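Local coordinates for Rd1NTF2_05_I64F_A80G_T94P_D101K_L106W (Synthetic construct, PDB 6W3F), which is a de novo designed NTF2-like protein, built to carry a pocket and probably without a natural function, at residues I10-T13 and L14-M18. Sequence-based numbering, arbitrary orientation.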
ATOM      1  N   ILE A  10      -9.124  -2.946   2.824  1.00 33.56           N
ATOM      2  CA  ILE A  10      -8.069  -1.981   2.527  1.00 30.40           C
ATOM      3  C   ILE A  10      -7.117  -2.542   1.473  1.00 33.62           C
ATOM      4  O   ILE A  10      -6.732  -1.847   0.529  1.00 30.67           O
ATOM      5  CB  ILE A  10      -7.319  -1.584   3.813  1.00 34.20           C
ATOM      6  CG1 ILE A  10      -8.232  -0.701   4.670  1.00 37.71           C
ATOM      7  CG2 ILE A  10      -6.016  -0.888   3.457  1.00 34.82           C
ATOM      8  CD1 ILE A  10      -7.639  -0.343   6.024  1.00 40.36           C
ATOM      9  N   ILE A  11      -6.712  -3.821   1.620  1.00 25.18           N
ATOM     10  CA  ILE A  11      -5.767  -4.425   0.682  1.00 26.03           C
ATOM     11  C   ILE A  11      -6.350  -4.429  -0.728  1.00 26.74           C
ATOM     12  O   ILE A  11      -5.669  -4.079  -1.694  1.00 32.42           O
ATOM     13  CB  ILE A  11      -5.382  -5.849   1.143  1.00 25.54           C
ATOM     14  CG1 ILE A  11      -4.630  -5.756   2.479  1.00 31.90           C
ATOM     15  CG2 ILE A  11      -4.524  -6.572   0.110  1.00 30.37           C
ATOM     16  CD1 ILE A  11      -4.417  -7.045   3.170  1.00 33.38           C
ATOM     17  N   LYS A  12      -7.606  -4.850  -0.874  1.00 28.59           N
ATOM     18  CA  LYS A  12      -8.189  -4.955  -2.210  1.00 34.76           C
ATOM     19  C   LYS A  12      -8.369  -3.577  -2.853  1.00 33.29           C
ATOM     20  O   LYS A  12      -8.093  -3.381  -4.051  1.00 32.13           O
ATOM     21  CB  LYS A  12      -9.530  -5.693  -2.150  1.00 43.17           C
ATOM     22  CG  LYS A  12     -10.174  -5.874  -3.538  1.00 55.02           C
ATOM     23  CD  LYS A  12     -11.371  -6.821  -3.494  1.00 66.11           C
ATOM     24  CE  LYS A  12     -11.798  -7.233  -4.906  1.00 70.99           C
ATOM     25  NZ  LYS A  12     -12.006  -6.048  -5.792  1.00 70.19           N
ATOM     26  N   THR A  13      -8.898  -2.620  -2.091  1.00 31.38           N
ATOM     27  CA  THR A  13      -9.037  -1.259  -2.617  1.00 34.84           C
ATOM     28  C   THR A  13      -7.684  -0.769  -3.101  1.00 30.01           C
ATOM     29  O   THR A  13      -7.535  -0.341  -4.249  1.00 35.69           O
ATOM     30  CB  THR A  13      -9.606  -0.329  -1.547  1.00 35.58           C
ATOM     31  OG1 THR A  13     -10.894  -0.809  -1.135  1.00 43.21           O
ATOM     32  CG2 THR A  13      -9.748   1.107  -2.071  1.00 40.24           C
ATOM     33  N   LEU A  14      -6.663  -0.903  -2.250  1.00 30.69           N
ATOM     34  CA  LEU A  14      -5.339  -0.408  -2.609  1.00 34.51           C
ATOM     35  C   LEU A  14      -4.817  -1.123  -3.847  1.00 31.47           C
ATOM     36  O   LEU A  14      -4.310  -0.484  -4.772  1.00 36.22           O
ATOM     37  CB  LEU A  14      -4.370  -0.566  -1.446  1.00 51.08           C
ATOM     38  CG  LEU A  14      -3.785   0.724  -0.889  1.00 50.08           C
ATOM     39  CD1 LEU A  14      -2.645   0.473   0.103  1.00 49.06           C
ATOM     40  CD2 LEU A  14      -3.313   1.645  -2.025  1.00 50.06           C
ATOM     41  N   LEU A  15      -4.938  -2.458  -3.884  1.00 41.54           N
ATOM     42  CA  LEU A  15      -4.424  -3.218  -5.020  1.00 40.40           C
ATOM     43  C   LEU A  15      -5.138  -2.841  -6.308  1.00 43.76           C
ATOM     44  O   LEU A  15      -4.512  -2.714  -7.368  1.00 50.17           O
ATOM     45  CB  LEU A  15      -4.579  -4.718  -4.775  1.00 43.72           C
ATOM     46  CG  LEU A  15      -3.610  -5.432  -3.822  1.00 48.93           C
ATOM     47  CD1 LEU A  15      -4.020  -6.892  -3.670  1.00 47.63           C
ATOM     48  CD2 LEU A  15      -2.178  -5.291  -4.334  1.00 48.18           C
ATOM     49  N   ASP A  16      -6.454  -2.690  -6.247  1.00 34.31           N
ATOM     50  CA  ASP A  16      -7.206  -2.303  -7.432  1.00 35.96           C
ATOM     51  C   ASP A  16      -6.847  -0.886  -7.887  1.00 39.52           C
ATOM     52  O   ASP A  16      -6.757  -0.625  -9.085  1.00 39.27           O
ATOM     53  CB  ASP A  16      -8.703  -2.439  -7.153  1.00 43.38           C
ATOM     54  CG  ASP A  16      -9.142  -3.895  -7.031  1.00 50.80           C
ATOM     55  OD1 ASP A  16      -8.302  -4.778  -7.297  1.00 53.66           O
ATOM     56  OD2 ASP A  16     -10.314  -4.159  -6.673  1.00 55.15           O
ATOM     57  N   ILE A  17      -6.629   0.043  -6.961  1.00 37.95           N
ATOM     58  CA  ILE A  17      -6.169   1.371  -7.363  1.00 37.00           C
ATOM     59  C   ILE A  17      -4.828   1.264  -8.083  1.00 39.29           C
ATOM     60  O   ILE A  17      -4.641   1.798  -9.183  1.00 40.06           O
ATOM     61  CB  ILE A  17      -6.094   2.307  -6.138  1.00 53.05           C
ATOM     62  CG1 ILE A  17      -7.516   2.620  -5.640  1.00 53.65           C
ATOM     63  CG2 ILE A  17      -5.325   3.576  -6.484  1.00 52.44           C
ATOM     64  CD1 ILE A  17      -7.567   3.373  -4.337  1.00 52.65           C
ATOM     65  N   MET A  18      -3.880   0.532  -7.497  1.00 43.73           N
ATOM     66  CA  MET A  18      -2.557   0.447  -8.108  1.00 44.86           C
ATOM     67  C   MET A  18      -2.605  -0.266  -9.451  1.00 44.02           C
ATOM     68  O   MET A  18      -1.962   0.173 -10.406  1.00 48.74           O
ATOM     69  CB  MET A  18      -1.588  -0.256  -7.159  1.00 58.11           C
ATOM     70  CG  MET A  18      -1.185   0.633  -6.002  1.00 56.72           C
ATOM     71  SD  MET A  18      -0.253  -0.239  -4.765  1.00 55.66           S
ATOM     72  CE  MET A  18       0.136   1.105  -3.658  1.00 54.37           C
TER
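Ile10 O accepts a hydrogen bond from Leu14 N at 2.9 Å, an i to i+4 step of the alpha helix 6-20, which packs on the curved sheet of this NTF2-like fold. The side chains of both residues meet that sheet: Ile10 touches Phe100 and Trp107, and the buried Leu14 touches Met98, Phe100 and Ile109. Ile11 O receives Leu15 N at 2.8 Å. Their side chains lie alongside each other and point the same way. Ile11 CG2, the branch set anti to the backbone N, meets Leu15 CD1 at 3.8 Å.

Lys12 adds a salt bridge on the exposed side of the helix. Its chain runs extended to CE and bends at the last torsion (chi4 -52°), which turns Lys12 NZ back onto Asp16 OD2 at 2.7 Å. The ammonium uses the syn lone pair of OD2, on the side of OD1. The aliphatic part of Lys12 also passes close to the carboxylate, with Lys12 CG 3.6 Å from Asp16 OD2. Lys12 O takes the backbone N-H of Asp16 as well, so the pair is joined twice. With an alanine here instead of Asp16, the carboxylate is gone, and the ammonium of Lys12 would probably lose its mate and its chain end be freer to turn.

Thr13 directs its hydroxyl back to Lys9 O, a hydrogen bond within the same helix. Its methyl faces the other way along the axis. Thr13 O accepts Ile17 N at 2.9 Å, and beside this bond Thr13 CG2 packs against Ile17 CD1 at 3.9 Å.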